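Local coordinates for protein 4-hydroxy-tetrahydrodipicolinate synthase (PDB 2EHH) that probably catalyses the condensation of pyruvate with aspartate semialdehyde to 4-hydroxy-tetrahydrodipicolinate, a step of lysine biosynthesis, at residues M1-I6 with G34-L39; I6-T11 with G201-A206; L26-V31 with A67-V72; I38-T43 with E56-F61; N208-E213 with Y234-L239. All coordinates share one frame; numbering follows the deposited sequence.

Interaction 1 of 5, residues M1-I6 with G34-L39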
# COMPACT_ATOMS: atom_id res chain seq x y z
N MET A 1 -28.93 17.32 -7.86
CA MET A 1 -30.06 16.63 -8.53
C MET A 1 -29.74 15.16 -8.84
O MET A 1 -30.65 14.35 -9.00
CB MET A 1 -30.46 17.36 -9.81
N PHE A 2 -28.46 14.83 -8.95
CA PHE A 2 -28.09 13.43 -9.18
C PHE A 2 -28.13 12.81 -7.80
O PHE A 2 -27.36 13.16 -6.92
CB PHE A 2 -26.68 13.30 -9.78
CG PHE A 2 -26.63 13.59 -11.25
CD1 PHE A 2 -27.52 12.96 -12.12
CD2 PHE A 2 -25.72 14.50 -11.76
CE1 PHE A 2 -27.50 13.24 -13.48
CE2 PHE A 2 -25.69 14.79 -13.12
CZ PHE A 2 -26.59 14.15 -13.99
N GLN A 3 -29.06 11.88 -7.62
CA GLN A 3 -29.25 11.26 -6.32
C GLN A 3 -29.97 9.93 -6.46
O GLN A 3 -30.34 9.52 -7.56
CB GLN A 3 -30.04 12.25 -5.45
CG GLN A 3 -31.20 11.71 -4.61
CD GLN A 3 -32.34 11.15 -5.45
OE1 GLN A 3 -32.46 11.44 -6.64
NE2 GLN A 3 -33.19 10.35 -4.82
N GLY A 4 -30.15 9.24 -5.33
CA GLY A 4 -30.88 7.99 -5.33
C GLY A 4 -30.15 6.74 -5.78
O GLY A 4 -28.94 6.59 -5.58
N SER A 5 -30.91 5.84 -6.39
CA SER A 5 -30.40 4.57 -6.88
C SER A 5 -30.09 4.65 -8.38
O SER A 5 -31.00 4.71 -9.20
CB SER A 5 -31.42 3.47 -6.61
OG SER A 5 -30.95 2.21 -7.04
N ILE A 6 -28.80 4.66 -8.71
CA ILE A 6 -28.32 4.74 -10.08
C ILE A 6 -27.61 3.44 -10.42
O ILE A 6 -26.74 2.98 -9.67
CB ILE A 6 -27.33 5.91 -10.26
CG1 ILE A 6 -28.01 7.22 -9.85
CG2 ILE A 6 -26.84 5.99 -11.70
CD1 ILE A 6 -27.09 8.44 -9.92
N GLY A 34 -38.11 0.93 -10.11
CA GLY A 34 -37.75 2.05 -9.26
C GLY A 34 -36.38 2.71 -9.38
O GLY A 34 -36.10 3.65 -8.64
N THR A 35 -35.54 2.24 -10.29
CA THR A 35 -34.21 2.84 -10.44
C THR A 35 -34.35 4.31 -10.87
O THR A 35 -35.14 4.63 -11.75
CB THR A 35 -33.36 2.05 -11.45
OG1 THR A 35 -33.33 0.67 -11.06
CG2 THR A 35 -31.93 2.58 -11.48
N ASP A 36 -33.57 5.19 -10.24
CA ASP A 36 -33.64 6.61 -10.54
C ASP A 36 -32.92 7.02 -11.82
O ASP A 36 -33.36 7.93 -12.53
CB ASP A 36 -33.09 7.41 -9.36
CG ASP A 36 -33.91 7.22 -8.11
OD1 ASP A 36 -35.10 7.59 -8.12
OD2 ASP A 36 -33.37 6.70 -7.11
N ALA A 37 -31.82 6.35 -12.13
CA ALA A 37 -31.07 6.68 -13.33
C ALA A 37 -30.21 5.53 -13.80
O ALA A 37 -29.86 4.64 -13.03
CB ALA A 37 -30.19 7.90 -13.07
N ILE A 38 -29.87 5.56 -15.08
CA ILE A 38 -29.04 4.52 -15.66
C ILE A 38 -27.77 5.15 -16.20
O ILE A 38 -27.81 6.18 -16.88
CB ILE A 38 -29.75 3.79 -16.82
CG1 ILE A 38 -31.01 3.09 -16.30
CG2 ILE A 38 -28.82 2.76 -17.44
CD1 ILE A 38 -31.78 2.36 -17.37
N LEU A 39 -26.64 4.54 -15.86
CA LEU A 39 -25.34 4.99 -16.34
C LEU A 39 -24.95 3.99 -17.42
O LEU A 39 -24.80 2.81 -17.13
CB LEU A 39 -24.30 4.96 -15.23
CG LEU A 39 -22.83 4.94 -15.69
CD1 LEU A 39 -22.49 6.24 -16.38
CD2 LEU A 39 -21.92 4.70 -14.49
O HOH W 1 -32.69 0.58 -8.20
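Ser-5 and Asp-36 hold each other through both ends of the serine backbone. The amide N of Ser-5 donates to OD2 of Asp-36 at 2.7 Å in a fairly straight bond (163°), meeting the lone pair of OD2 that lies anti to the other carboxylate oxygen. In return Asp-36 N reaches Ser-5 O at 2.8 Å, within the carbonyl plane, while the bond from Ala-37 N to the same oxygen is weak. A chi1 of -63° keeps CG of Asp-36 beside its own backbone N, on the side where that N meets Ser-5 O; OD2 then reaches the Ser-5 amide. Gly-4, at positive phi and without a side chain, lets OD2 approach to 3.3 Å from its CA. This is the start of a parallel pairing of strands 4-8 and 37-40, the first two strands of a TIM barrel, and farther along it Ile-6 makes a CA-H...O contact, its CA 3.3 Å from Ala-37 O. On the same face of the sheet Ile-6 CG1 rests 3.9 Å from Ala-37 CB. At the flank of the polar cluster, Thr-35 CG2 touches Ser-5 O at 3.3 Å, and the hydroxyls of Ser-5 and Thr-35 both donate to one water. Ser-5 OG also bonds with Asn-207 ND2. In the outer shell, Lys-215 on helix 211-223 forms a salt bridge with Asp-36 OD2, giving that oxygen a charged partner besides the serine amide.

Interaction 2 of 5, residues I6-T11 with G201-A206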
# COMPACT_ATOMS: atom_id res chain seq x y z
N ILE A 6 -28.80 4.66 -8.71
CA ILE A 6 -28.32 4.74 -10.08
C ILE A 6 -27.61 3.44 -10.42
O ILE A 6 -26.74 2.98 -9.67
CB ILE A 6 -27.33 5.91 -10.26
CG1 ILE A 6 -28.01 7.22 -9.85
CG2 ILE A 6 -26.84 5.99 -11.70
CD1 ILE A 6 -27.09 8.44 -9.92
N VAL A 7 -27.96 2.83 -11.55
CA VAL A 7 -27.33 1.57 -11.92
C VAL A 7 -26.23 1.74 -12.97
O VAL A 7 -26.43 2.40 -13.99
CB VAL A 7 -28.38 0.56 -12.45
CG1 VAL A 7 -29.08 1.12 -13.69
CG2 VAL A 7 -27.71 -0.77 -12.79
N ALA A 8 -25.06 1.16 -12.70
CA ALA A 8 -23.96 1.18 -13.66
C ALA A 8 -24.34 -0.02 -14.52
O ALA A 8 -24.05 -1.17 -14.19
CB ALA A 8 -22.62 0.95 -12.94
N LEU A 9 -25.03 0.26 -15.62
CA LEU A 9 -25.53 -0.79 -16.49
C LEU A 9 -24.48 -1.54 -17.30
O LEU A 9 -23.58 -0.94 -17.88
CB LEU A 9 -26.57 -0.19 -17.44
CG LEU A 9 -27.62 -1.15 -17.98
CD1 LEU A 9 -28.57 -1.55 -16.86
CD2 LEU A 9 -28.41 -0.48 -19.11
N ILE A 10 -24.62 -2.86 -17.34
CA ILE A 10 -23.73 -3.70 -18.13
C ILE A 10 -24.10 -3.45 -19.59
O ILE A 10 -25.18 -2.92 -19.87
CB ILE A 10 -23.96 -5.20 -17.86
CG1 ILE A 10 -25.44 -5.54 -18.11
CG2 ILE A 10 -23.57 -5.54 -16.43
CD1 ILE A 10 -25.74 -7.02 -18.13
N THR A 11 -23.22 -3.81 -20.51
CA THR A 11 -23.50 -3.66 -21.93
C THR A 11 -23.61 -5.06 -22.52
O THR A 11 -22.61 -5.77 -22.67
CB THR A 11 -22.39 -2.89 -22.68
OG1 THR A 11 -22.25 -1.58 -22.12
CG2 THR A 11 -22.73 -2.77 -24.16
N GLY A 201 -26.56 9.26 -2.71
CA GLY A 201 -26.99 8.07 -3.41
C GLY A 201 -25.82 7.19 -3.79
O GLY A 201 -24.74 7.31 -3.23
N VAL A 202 -26.05 6.30 -4.76
CA VAL A 202 -25.01 5.39 -5.21
C VAL A 202 -25.11 5.06 -6.70
O VAL A 202 -26.21 5.01 -7.26
CB VAL A 202 -25.09 4.04 -4.43
CG1 VAL A 202 -26.47 3.40 -4.62
CG2 VAL A 202 -24.01 3.08 -4.92
N ILE A 203 -23.96 4.90 -7.34
CA ILE A 203 -23.94 4.47 -8.73
C ILE A 203 -23.49 3.04 -8.47
O ILE A 203 -22.31 2.76 -8.27
CB ILE A 203 -22.92 5.27 -9.57
CG1 ILE A 203 -23.46 6.70 -9.77
CG2 ILE A 203 -22.73 4.60 -10.93
CD1 ILE A 203 -22.60 7.59 -10.64
N SER A 204 -24.50 2.17 -8.43
CA SER A 204 -24.38 0.76 -8.09
C SER A 204 -24.18 -0.31 -9.16
O SER A 204 -24.56 -0.15 -10.32
CB SER A 204 -25.63 0.39 -7.26
OG SER A 204 -25.81 -1.00 -7.12
N VAL A 205 -23.58 -1.42 -8.73
CA VAL A 205 -23.35 -2.59 -9.57
C VAL A 205 -24.46 -3.58 -9.19
O VAL A 205 -25.10 -4.17 -10.07
CB VAL A 205 -21.97 -3.24 -9.28
CG1 VAL A 205 -21.91 -4.63 -9.88
CG2 VAL A 205 -20.86 -2.37 -9.86
N ALA A 206 -24.70 -3.73 -7.89
CA ALA A 206 -25.72 -4.64 -7.38
C ALA A 206 -27.10 -4.32 -7.92
O ALA A 206 -27.97 -5.19 -7.99
CB ALA A 206 -25.74 -4.60 -5.85
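Ile-6 and Ile-203 lie side by side on one face of the sheet, and their side chains cross obliquely. Both adopt the same form: CG1 sits beside the backbone N and CG2 anti to it, with chi1 of -58° in Ile-6 and -72° in Ile-203. This sets CG1 of Ile-203 against CB, CG2 and CD1 of Ile-6, each 4.0 Å away. Two residues on, the methyl of Ala-8 meets the other branch, Ile-203 CG2, at 4.2 Å. Val-7 and Ser-204 point to the opposite face. There OG of Ser-204 is anti to the backbone N (chi1 166°) and bonds with Asp-188 OD1 and the backbone N of Asn-207. Between the two strands runs a parallel ladder: Ile-6 N to Val-202 O at 3.0 Å, Ser-204 N to Ile-6 O at 2.7 Å and Ala-8 N to Ser-204 O at 2.8 Å. Asn-207 ND2 gives Ile-6 O a second donor. Strands 4-8 and 201-204 are the first and last of the eight, and their pairing closes the TIM barrel. Ile-203 is predicted to bind pyruvate, and its side chain lies about 4 Å from that of Lys-161, the predicted Schiff-base lysine. The chemistry is thus divided by face: hydrocarbon branches line the side near the probable active site, whereas the buried serine hydroxyl on the other side is satisfied by hydrogen bonds.

Interaction 3 of 5, residues L26-V31 with A67-V72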
# COMPACT_ATOMS: atom_id res chain seq x y z
N LEU A 26 -33.26 -4.22 -20.64
CA LEU A 26 -32.56 -3.87 -19.41
C LEU A 26 -33.08 -2.50 -18.97
O LEU A 26 -33.31 -2.25 -17.78
CB LEU A 26 -31.06 -3.82 -19.68
CG LEU A 26 -30.08 -4.66 -18.86
CD1 LEU A 26 -30.66 -6.03 -18.54
CD2 LEU A 26 -28.77 -4.78 -19.64
N ILE A 27 -33.26 -1.60 -19.93
CA ILE A 27 -33.76 -0.27 -19.63
C ILE A 27 -35.17 -0.32 -19.05
O ILE A 27 -35.47 0.34 -18.06
CB ILE A 27 -33.72 0.63 -20.88
CG1 ILE A 27 -32.26 0.88 -21.28
CG2 ILE A 27 -34.43 1.95 -20.61
CD1 ILE A 27 -32.08 1.76 -22.50
N GLU A 28 -36.04 -1.12 -19.66
CA GLU A 28 -37.41 -1.26 -19.19
C GLU A 28 -37.40 -1.88 -17.80
O GLU A 28 -38.19 -1.52 -16.93
CB GLU A 28 -38.21 -2.15 -20.15
CG GLU A 28 -38.28 -1.60 -21.56
CD GLU A 28 -39.03 -0.28 -21.64
OE1 GLU A 28 -38.76 0.49 -22.58
OE2 GLU A 28 -39.89 -0.02 -20.78
N PHE A 29 -36.49 -2.83 -17.59
CA PHE A 29 -36.34 -3.50 -16.31
C PHE A 29 -36.16 -2.46 -15.20
O PHE A 29 -36.81 -2.53 -14.16
CB PHE A 29 -35.12 -4.43 -16.36
CG PHE A 29 -34.80 -5.13 -15.06
CD1 PHE A 29 -35.71 -6.01 -14.48
CD2 PHE A 29 -33.57 -4.93 -14.45
CE1 PHE A 29 -35.39 -6.69 -13.31
CE2 PHE A 29 -33.24 -5.61 -13.27
CZ PHE A 29 -34.15 -6.49 -12.70
N HIS A 30 -35.29 -1.49 -15.44
CA HIS A 30 -35.06 -0.46 -14.43
C HIS A 30 -36.16 0.56 -14.31
O HIS A 30 -36.40 1.09 -13.22
CB HIS A 30 -33.71 0.21 -14.67
CG HIS A 30 -32.55 -0.65 -14.27
ND1 HIS A 30 -31.85 -1.42 -15.17
CD2 HIS A 30 -32.07 -0.96 -13.04
CE1 HIS A 30 -30.99 -2.18 -14.51
NE2 HIS A 30 -31.10 -1.92 -13.22
N VAL A 31 -36.85 0.84 -15.41
CA VAL A 31 -37.95 1.79 -15.35
C VAL A 31 -39.04 1.25 -14.43
O VAL A 31 -39.56 1.97 -13.58
CB VAL A 31 -38.57 2.05 -16.76
CG1 VAL A 31 -39.87 2.83 -16.62
CG2 VAL A 31 -37.59 2.83 -17.62
N ALA A 67 -36.32 7.67 -22.74
CA ALA A 67 -37.21 8.78 -23.08
C ALA A 67 -37.77 9.53 -21.87
O ALA A 67 -38.99 9.62 -21.70
CB ALA A 67 -38.35 8.27 -23.95
N GLY A 68 -36.88 10.04 -21.03
CA GLY A 68 -37.29 10.81 -19.86
C GLY A 68 -37.95 10.09 -18.70
O GLY A 68 -38.19 10.71 -17.67
N ARG A 69 -38.26 8.81 -18.86
CA ARG A 69 -38.90 8.07 -17.77
C ARG A 69 -37.92 7.85 -16.62
O ARG A 69 -38.32 7.69 -15.47
CB ARG A 69 -39.42 6.73 -18.28
CG ARG A 69 -40.60 6.86 -19.24
CD ARG A 69 -40.98 5.49 -19.77
NE ARG A 69 -39.92 4.94 -20.61
CZ ARG A 69 -39.82 3.66 -20.95
NH1 ARG A 69 -40.71 2.79 -20.52
NH2 ARG A 69 -38.81 3.26 -21.72
N ILE A 70 -36.63 7.85 -16.95
CA ILE A 70 -35.57 7.69 -15.97
C ILE A 70 -34.38 8.46 -16.52
O ILE A 70 -34.23 8.59 -17.74
CB ILE A 70 -35.17 6.22 -15.78
CG1 ILE A 70 -34.81 5.61 -17.13
CG2 ILE A 70 -36.29 5.45 -15.10
CD1 ILE A 70 -34.46 4.15 -17.06
N LYS A 71 -33.53 8.99 -15.64
CA LYS A 71 -32.38 9.74 -16.10
C LYS A 71 -31.37 8.84 -16.80
O LYS A 71 -31.26 7.65 -16.49
CB LYS A 71 -31.70 10.45 -14.93
CG LYS A 71 -32.58 11.47 -14.21
CD LYS A 71 -32.92 12.65 -15.10
CE LYS A 71 -33.54 13.79 -14.30
NZ LYS A 71 -32.60 14.31 -13.25
N VAL A 72 -30.64 9.41 -17.75
CA VAL A 72 -29.63 8.68 -18.48
C VAL A 72 -28.33 9.44 -18.35
O VAL A 72 -28.24 10.60 -18.74
CB VAL A 72 -29.97 8.53 -19.98
CG1 VAL A 72 -28.83 7.83 -20.71
CG2 VAL A 72 -31.26 7.73 -20.15
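Arg-69 meets Glu-28 end-on, with NH1 and NH2 each taking one carboxylate oxygen. NH2 donates almost straight to Glu-28 OE1 at 2.9 Å, and NH1 reaches Glu-28 OE2 at the same distance. The two planes are not coplanar but turned 39° apart: OE1 lies close to the guanidinium plane, yet NH2 meets it from above the plane of the carboxylate, while OE2 is approached on its syn side. Val-31 crosses the arginine at about a right angle and lays CG2 over the centre of one guanidinium face, 4.1 Å above it. The same methyl presses on Ile-70 CD1 at 3.4 Å, tighter than ordinary van der Waals contact. CD1 of Ile-70 also reaches Ile-27 CG2 at 4.2 Å. The contact thus joins helix 20-31 to the turn that leads from helix 52-66 into strand 71-75, on the outside of the barrel. Carbonyls of Arg-65 and Ala-66, at the end of helix 52-66, bind NH2 and NE of Arg-69. With both acid oxygens and these two carbonyls about it, the guanidinium is gripped along its edge and fixed in rotation; its charge is probably offset by the glutamate, with the carbonyls as further neutral acceptors.

Interaction 4 of 5, residues I38-T43 with E56-F61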
# COMPACT_ATOMS: atom_id res chain seq x y z
N ILE A 38 -29.87 5.56 -15.08
CA ILE A 38 -29.04 4.52 -15.66
C ILE A 38 -27.77 5.15 -16.20
O ILE A 38 -27.81 6.18 -16.88
CB ILE A 38 -29.75 3.79 -16.82
CG1 ILE A 38 -31.01 3.09 -16.30
CG2 ILE A 38 -28.82 2.76 -17.44
CD1 ILE A 38 -31.78 2.36 -17.37
N LEU A 39 -26.64 4.54 -15.86
CA LEU A 39 -25.34 4.99 -16.34
C LEU A 39 -24.95 3.99 -17.42
O LEU A 39 -24.80 2.81 -17.13
CB LEU A 39 -24.30 4.96 -15.23
CG LEU A 39 -22.83 4.94 -15.69
CD1 LEU A 39 -22.49 6.24 -16.38
CD2 LEU A 39 -21.92 4.70 -14.49
N VAL A 40 -24.81 4.46 -18.65
CA VAL A 40 -24.42 3.57 -19.74
C VAL A 40 -22.99 3.87 -20.18
O VAL A 40 -22.53 5.00 -20.09
CB VAL A 40 -25.37 3.72 -20.95
CG1 VAL A 40 -26.76 3.26 -20.58
CG2 VAL A 40 -25.41 5.17 -21.42
N CYS A 41 -22.29 2.83 -20.63
CA CYS A 41 -20.92 2.97 -21.08
C CYS A 41 -19.94 3.31 -19.98
O CYS A 41 -18.98 4.05 -20.21
CB CYS A 41 -20.83 4.01 -22.19
SG CYS A 41 -21.80 3.54 -23.61
N GLY A 42 -20.18 2.78 -18.79
CA GLY A 42 -19.28 3.01 -17.68
C GLY A 42 -18.35 1.81 -17.61
O GLY A 42 -18.35 0.96 -18.51
N THR A 43 -17.57 1.71 -16.53
CA THR A 43 -16.66 0.59 -16.36
C THR A 43 -17.43 -0.72 -16.36
O THR A 43 -17.02 -1.71 -16.97
CB THR A 43 -15.90 0.70 -15.03
OG1 THR A 43 -15.29 1.99 -14.94
CG2 THR A 43 -14.83 -0.37 -14.93
N GLU A 56 -21.18 6.09 -28.73
CA GLU A 56 -22.18 7.06 -29.14
C GLU A 56 -23.51 6.43 -29.51
O GLU A 56 -24.57 7.00 -29.25
CB GLU A 56 -21.64 7.95 -30.27
CG GLU A 56 -21.14 7.24 -31.50
CD GLU A 56 -20.29 8.16 -32.38
OE1 GLU A 56 -20.35 9.40 -32.18
OE2 GLU A 56 -19.57 7.65 -33.26
N LYS A 57 -23.47 5.23 -30.08
CA LYS A 57 -24.70 4.53 -30.46
C LYS A 57 -25.48 4.07 -29.23
O LYS A 57 -26.71 4.17 -29.18
CB LYS A 57 -24.37 3.33 -31.34
CG LYS A 57 -25.57 2.63 -31.96
CD LYS A 57 -26.30 3.52 -32.96
CE LYS A 57 -27.37 2.75 -33.74
NZ LYS A 57 -28.32 2.02 -32.86
N VAL A 58 -24.76 3.56 -28.23
CA VAL A 58 -25.41 3.09 -27.01
C VAL A 58 -26.03 4.26 -26.24
O VAL A 58 -27.14 4.15 -25.73
CB VAL A 58 -24.41 2.34 -26.09
CG1 VAL A 58 -24.98 2.19 -24.69
CG2 VAL A 58 -24.12 0.97 -26.68
N ILE A 59 -25.30 5.37 -26.16
CA ILE A 59 -25.80 6.54 -25.45
C ILE A 59 -27.05 7.05 -26.16
O ILE A 59 -28.09 7.27 -25.54
CB ILE A 59 -24.73 7.65 -25.41
CG1 ILE A 59 -23.53 7.19 -24.59
CG2 ILE A 59 -25.32 8.92 -24.80
CD1 ILE A 59 -22.31 8.11 -24.68
N GLU A 60 -26.95 7.24 -27.47
CA GLU A 60 -28.08 7.73 -28.26
C GLU A 60 -29.28 6.79 -28.11
O GLU A 60 -30.42 7.23 -27.96
CB GLU A 60 -27.65 7.85 -29.72
CG GLU A 60 -28.72 8.33 -30.66
CD GLU A 60 -28.16 8.63 -32.04
OE1 GLU A 60 -27.46 7.76 -32.60
OE2 GLU A 60 -28.42 9.74 -32.56
N PHE A 61 -29.01 5.49 -28.14
CA PHE A 61 -30.06 4.47 -28.00
C PHE A 61 -30.73 4.52 -26.62
O PHE A 61 -31.96 4.45 -26.51
CB PHE A 61 -29.46 3.08 -28.21
CG PHE A 61 -30.44 1.96 -27.99
CD1 PHE A 61 -31.36 1.62 -28.98
CD2 PHE A 61 -30.45 1.25 -26.80
CE1 PHE A 61 -32.28 0.59 -28.77
CE2 PHE A 61 -31.36 0.22 -26.58
CZ PHE A 61 -32.28 -0.11 -27.57
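Val-40 and Cys-41 meet Val-58 and Ile-59 without any ring or other flat side-chain group between them. No ring of either segment enters; from outside, His-55 borders Cys-41 and Tyr-20 borders Val-58. Aliphatic branches and one sulfur make the contact. The sulfur comes closest: Cys-41 SG lies 3.6 Å from Val-58 CG1 and 4.2 Å from Ile-59 CG1, so it touches two successive helix residues. Its chi1 of -62° places SG beside the backbone N, and the backbone of Cys-41 itself is in the left-handed region (phi 67°) just after the strand. That turn helps explain why Cys-41 and Val-40, though adjacent, both point toward the helix rather than to opposite faces of the sheet. Val-40 adds its own contacts, CB to Val-58 CG1 at 4.1 Å and CG2 to Ile-59 CG1 at 4.2 Å. All four residues are buried, and the interface is wholly apolar. Beyond Cys-41 the chain runs on to Thr-43, predicted to belong to a proton relay, whose hydroxyl makes a weak hydrogen bond with Tyr-106 of a neighbouring subunit. Strand 37-40, helix 52-66 and strand 71-75 form a beta-alpha-beta unit, and a helix laid by such side chains against the outside of its strand is the repeating theme of the TIM barrel.

Interaction 5 of 5, residues N208-E213 with Y234-L239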
# COMPACT_ATOMS: atom_id res chain seq x y z
N ASN A 208 -27.99 -3.89 -10.82
CA ASN A 208 -28.24 -4.65 -12.04
C ASN A 208 -29.11 -5.88 -11.81
O ASN A 208 -29.84 -6.29 -12.71
CB ASN A 208 -26.91 -5.10 -12.66
CG ASN A 208 -26.25 -4.01 -13.48
OD1 ASN A 208 -26.65 -3.74 -14.61
ND2 ASN A 208 -25.23 -3.38 -12.90
N VAL A 209 -29.05 -6.45 -10.61
CA VAL A 209 -29.82 -7.66 -10.34
C VAL A 209 -30.89 -7.57 -9.25
O VAL A 209 -31.83 -8.36 -9.25
CB VAL A 209 -28.88 -8.84 -10.04
CG1 VAL A 209 -27.98 -9.08 -11.24
CG2 VAL A 209 -28.06 -8.57 -8.81
N MET A 210 -30.73 -6.64 -8.31
CA MET A 210 -31.72 -6.47 -7.25
C MET A 210 -32.03 -4.99 -7.08
O MET A 210 -31.77 -4.39 -6.03
CB MET A 210 -31.23 -7.08 -5.93
CG MET A 210 -31.27 -8.61 -5.91
SD MET A 210 -30.86 -9.35 -4.32
CE MET A 210 -32.41 -9.21 -3.45
N PRO A 211 -32.60 -4.36 -8.13
CA PRO A 211 -32.97 -2.94 -8.19
C PRO A 211 -33.86 -2.48 -7.04
O PRO A 211 -33.62 -1.43 -6.43
CB PRO A 211 -33.71 -2.83 -9.53
CG PRO A 211 -33.18 -3.97 -10.33
CD PRO A 211 -33.07 -5.08 -9.33
N ARG A 212 -34.91 -3.25 -6.77
CA ARG A 212 -35.87 -2.91 -5.73
C ARG A 212 -35.25 -2.82 -4.34
O ARG A 212 -35.45 -1.84 -3.62
CB ARG A 212 -37.01 -3.93 -5.71
CG ARG A 212 -37.77 -4.03 -7.03
CD ARG A 212 -38.79 -5.15 -7.00
NE ARG A 212 -39.89 -4.87 -6.08
CZ ARG A 212 -40.99 -4.20 -6.41
NH1 ARG A 212 -41.16 -3.73 -7.65
NH2 ARG A 212 -41.94 -3.99 -5.50
N GLU A 213 -34.48 -3.83 -3.98
CA GLU A 213 -33.83 -3.87 -2.67
C GLU A 213 -32.86 -2.72 -2.48
O GLU A 213 -32.87 -2.04 -1.45
CB GLU A 213 -33.10 -5.20 -2.48
CG GLU A 213 -33.98 -6.44 -2.43
CD GLU A 213 -34.68 -6.74 -3.75
OE1 GLU A 213 -34.15 -6.36 -4.82
OE2 GLU A 213 -35.75 -7.38 -3.71
N TYR A 234 -27.21 -5.38 5.59
CA TYR A 234 -26.73 -6.69 6.01
C TYR A 234 -27.41 -7.85 5.30
O TYR A 234 -26.84 -8.93 5.18
CB TYR A 234 -26.83 -6.82 7.53
CG TYR A 234 -25.77 -6.00 8.22
CD1 TYR A 234 -24.42 -6.32 8.07
CD2 TYR A 234 -26.09 -4.86 8.95
CE1 TYR A 234 -23.42 -5.53 8.61
CE2 TYR A 234 -25.09 -4.05 9.51
CZ TYR A 234 -23.76 -4.39 9.32
OH TYR A 234 -22.76 -3.60 9.83
N TYR A 235 -28.62 -7.61 4.82
CA TYR A 235 -29.34 -8.64 4.09
C TYR A 235 -28.67 -8.81 2.73
O TYR A 235 -28.44 -9.92 2.26
CB TYR A 235 -30.81 -8.23 3.93
CG TYR A 235 -31.59 -9.06 2.94
CD1 TYR A 235 -31.82 -8.59 1.65
CD2 TYR A 235 -32.07 -10.32 3.27
CE1 TYR A 235 -32.52 -9.35 0.71
CE2 TYR A 235 -32.77 -11.10 2.35
CZ TYR A 235 -32.99 -10.61 1.07
OH TYR A 235 -33.67 -11.37 0.15
N LEU A 236 -28.31 -7.68 2.13
CA LEU A 236 -27.67 -7.65 0.82
C LEU A 236 -26.15 -7.82 0.83
O LEU A 236 -25.53 -7.89 -0.22
CB LEU A 236 -28.01 -6.31 0.14
CG LEU A 236 -28.94 -6.24 -1.08
CD1 LEU A 236 -30.04 -7.28 -1.01
CD2 LEU A 236 -29.52 -4.84 -1.15
N HIS A 237 -25.56 -7.91 2.02
CA HIS A 237 -24.10 -8.03 2.11
C HIS A 237 -23.51 -9.18 1.30
O HIS A 237 -22.50 -9.00 0.61
CB HIS A 237 -23.65 -8.14 3.57
CG HIS A 237 -22.20 -7.82 3.76
ND1 HIS A 237 -21.68 -6.56 3.50
CD2 HIS A 237 -21.15 -8.58 4.14
CE1 HIS A 237 -20.37 -6.58 3.71
NE2 HIS A 237 -20.03 -7.79 4.09
N ASP A 238 -24.11 -10.36 1.38
CA ASP A 238 -23.61 -11.51 0.62
C ASP A 238 -23.60 -11.21 -0.88
O ASP A 238 -22.69 -11.62 -1.59
CB ASP A 238 -24.44 -12.76 0.90
CG ASP A 238 -24.14 -13.37 2.26
OD1 ASP A 238 -23.20 -12.90 2.93
OD2 ASP A 238 -24.84 -14.33 2.65
N LEU A 239 -24.63 -10.51 -1.37
CA LEU A 239 -24.69 -10.17 -2.79
C LEU A 239 -23.59 -9.16 -3.13
O LEU A 239 -22.89 -9.32 -4.14
CB LEU A 239 -26.05 -9.55 -3.14
CG LEU A 239 -26.20 -9.08 -4.59
CD1 LEU A 239 -26.17 -10.27 -5.53
CD2 LEU A 239 -27.51 -8.31 -4.75
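Met-210 reaches toward Leu-236 and Leu-239 by an extended start and a bent end. CG stands beside the backbone N, chi2 of -174° carries SD straight on, and chi3 of 81° bends the chain so that CE points toward the Tyr-235 end of segment 234-239. SD thereby comes to 3.5 Å from Leu-239 CD2, while CE lies 3.9 Å from Leu-236 CD1. Met-210 and Leu-236 slide past each other in opposite directions, whereas the methionine crosses Tyr-235 at about a right angle, its CE 4.2 Å from CE1 at the ring's edge. In Leu-239, CG is anti to the backbone N (chi1 177°), and CD2 also touches Val-209 CG2 at 4.1 Å. Glu-213 joins with its root alone: CB rests 3.8 Å from Leu-236 CD2, and the carboxylate end leads away. The segment 208-213 enters helix 211-223, which follows the last barrel strand, with Met-210 at its N-cap position; 234-239 belongs to one of the helices added after the barrel. Tyr-288 backs this helix where it kinks, its OH bonding with Leu-239 N and Tyr-235 O and its ring meeting that of Tyr-235 edge-to-face. Tyr-234 OH bonds to Leu-197 O of a neighbouring subunit. Between the two segments the contact is dispersive: the thioether lies among leucine methyls, and the acid's polar end is kept from the apolar seam.

Interactions 1, 2, 4 and 5 are buried, interaction 3 only partly so. Interactions 1 and 2 share Ile-6 and strand 4-8, which thus pairs with a neighbour on either edge, and both are sheet contacts built on backbone bonds; interaction 1 adds a carboxylate and a water. Interaction 4 starts on strand 37-40, used by interaction 1, but turns outward to helix 52-66 and is purely apolar. Interaction 3, near the surface, combines a partly exposed ion pair with a small hydrophobic patch; its Ile-70 packs on Ile-38 of strand 37-40. Interaction 5 binds a later helix without polar bonds, and is linked to interaction 2 by Asn-208 ND2 bonding to Ala-8 O.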